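Local atomic coordinates of possible glutathione S-transferase (Rhodopseudomonas palustris, PDB entry 3M8N), a protein that probably acts as a glutathione transferase, conjugating the thiol of glutathione to electrophilic substrates. Residues A[84-87]-A[88-91]. Sequence-based numbering, arbitrary orientation.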
loop_
_atom_site.group_PDB
_atom_site.type_symbol
_atom_site.label_atom_id
_atom_site.label_comp_id
_atom_site.label_asym_id
_atom_site.label_seq_id
_atom_site.Cartn_x
_atom_site.Cartn_y
_atom_site.Cartn_z
ATOM N N PRO A 84 -11.500 -9.577 -8.295
ATOM C CA PRO A 84 -11.692 -9.899 -9.725
ATOM C C PRO A 84 -11.126 -11.247 -10.128
ATOM O O PRO A 84 -10.598 -11.926 -9.281
ATOM C CB PRO A 84 -10.938 -8.780 -10.443
ATOM C CG PRO A 84 -10.038 -8.271 -9.494
ATOM C CD PRO A 84 -10.580 -8.449 -8.127
ATOM N N ASP A 85 -11.197 -11.628 -11.395
ATOM C CA ASP A 85 -10.887 -13.018 -11.786
ATOM C C ASP A 85 -9.540 -13.230 -12.315
ATOM O O ASP A 85 -8.892 -14.189 -11.958
ATOM C CB ASP A 85 -11.852 -13.572 -12.835
ATOM C CG ASP A 85 -13.248 -13.802 -12.269
ATOM O OD1 ASP A 85 -13.371 -14.178 -11.078
ATOM O OD2 ASP A 85 -14.238 -13.585 -12.993
ATOM N N THR A 86 -9.119 -12.369 -13.213
ATOM C CA THR A 86 -7.856 -12.592 -13.871
ATOM C C THR A 86 -6.684 -12.104 -13.040
ATOM O O THR A 86 -6.822 -11.288 -12.173
ATOM C CB THR A 86 -7.821 -12.007 -15.303
ATOM O OG1 THR A 86 -7.679 -10.586 -15.250
ATOM C CG2 THR A 86 -9.067 -12.367 -16.107
ATOM N N ARG A 87 -5.532 -12.672 -13.306
ATOM C CA ARG A 87 -4.340 -12.263 -12.643
ATOM C C ARG A 87 -4.079 -10.754 -12.804
ATOM O O ARG A 87 -3.651 -10.096 -11.868
ATOM C CB ARG A 87 -3.184 -13.062 -13.204
ATOM C CG ARG A 87 -1.877 -12.852 -12.488
ATOM C CD ARG A 87 -0.966 -13.906 -12.887
ATOM N NE ARG A 87 0.371 -13.352 -12.904
ATOM C CZ ARG A 87 1.435 -13.959 -13.416
ATOM N NH1 ARG A 87 1.311 -15.174 -13.953
ATOM N NH2 ARG A 87 2.621 -13.353 -13.376
HETATM N N MSE A 88 -4.322 -10.233 -14.004
HETATM C CA MSE A 88 -4.090 -8.854 -14.303
HETATM C C MSE A 88 -5.066 -7.910 -13.614
HETATM O O MSE A 88 -4.701 -6.881 -13.095
HETATM C CB MSE A 88 -4.086 -8.677 -15.809
HETATM C CG MSE A 88 -3.736 -7.277 -16.224
HETATM SE SE MSE A 88 -2.026 -6.459 -15.639
HETATM C CE MSE A 88 -2.343 -4.623 -16.334
ATOM N N ASP A 89 -6.313 -8.295 -13.554
ATOM C CA ASP A 89 -7.308 -7.523 -12.837
ATOM C C ASP A 89 -7.119 -7.457 -11.323
ATOM O O ASP A 89 -7.351 -6.452 -10.707
ATOM C CB ASP A 89 -8.669 -8.104 -13.141
ATOM C CG ASP A 89 -9.212 -7.622 -14.468
ATOM O OD1 ASP A 89 -8.567 -6.836 -15.223
ATOM O OD2 ASP A 89 -10.329 -8.035 -14.730
ATOM N N ARG A 90 -6.781 -8.569 -10.719
ATOM C CA ARG A 90 -6.326 -8.564 -9.383
ATOM C C ARG A 90 -5.145 -7.624 -9.123
ATOM O O ARG A 90 -5.117 -6.964 -8.118
ATOM C CB ARG A 90 -5.996 -9.998 -8.994
ATOM C CG ARG A 90 -7.188 -10.838 -8.969
ATOM C CD ARG A 90 -6.746 -12.197 -8.626
ATOM N NE ARG A 90 -7.866 -13.091 -8.623
ATOM C CZ ARG A 90 -7.734 -14.409 -8.755
ATOM N NH1 ARG A 90 -6.530 -14.944 -8.866
ATOM N NH2 ARG A 90 -8.785 -15.195 -8.778
ATOM N N ALA A 91 -4.163 -7.593 -10.014
ATOM C CA ALA A 91 -2.961 -6.792 -9.830
ATOM C C ALA A 91 -3.308 -5.310 -9.966
ATOM O O ALA A 91 -2.775 -4.492 -9.256
ATOM C CB ALA A 91 -1.897 -7.207 -10.832
HETATM O O HOH W 1 -11.524 -13.905 -7.430
#
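An N-cap opens helix 87-117, the first helix of the all-helical C-terminal domain of the glutathione transferase fold, with Thr86 at the cap position and Asp89 three residues on. Thr86 OG1 sits between its own backbone N and carbonyl carbon (chi1 76°), a rotation that points it into the first turn, where it accepts a hydrogen bond from Asp89 N at 3.2 Å. The same hydroxyl lies 3.4 Å from Asp89 CG; the Asp89 carboxylate itself is engaged by Arg64 of the second subunit in a salt bridge. The first helical turn follows: Arg90 N donates to Thr86 O at 3.1 Å, almost straight, and Ala91 N donates to Arg87 O. Arg90 then reaches back over the incoming loop: its chain, extended from CG to NE, runs past Thr86 O, and NE donates a hydrogen bond to Pro84 O at 3.0 Å (N-H...O 153°), from above the carbonyl plane. Asp85 O lies over one face of the guanidinium, offset toward its rim. A water donates to Pro84 O and takes a weak bond from Arg90 NH2, giving that carbonyl a second donor. On the Pro84 ring, CB packs on Asp89 CB at 3.6 Å and Pro84 CG on Asp89 O. The cap joins the loop after helix 69-77 to the start of helix 87-117, with Pro84 resting on Ala155 and Thr159 just before helix 160-169, while Arg87 makes a cation-pi contact with Tyr75 of the second subunit at the dimer interface.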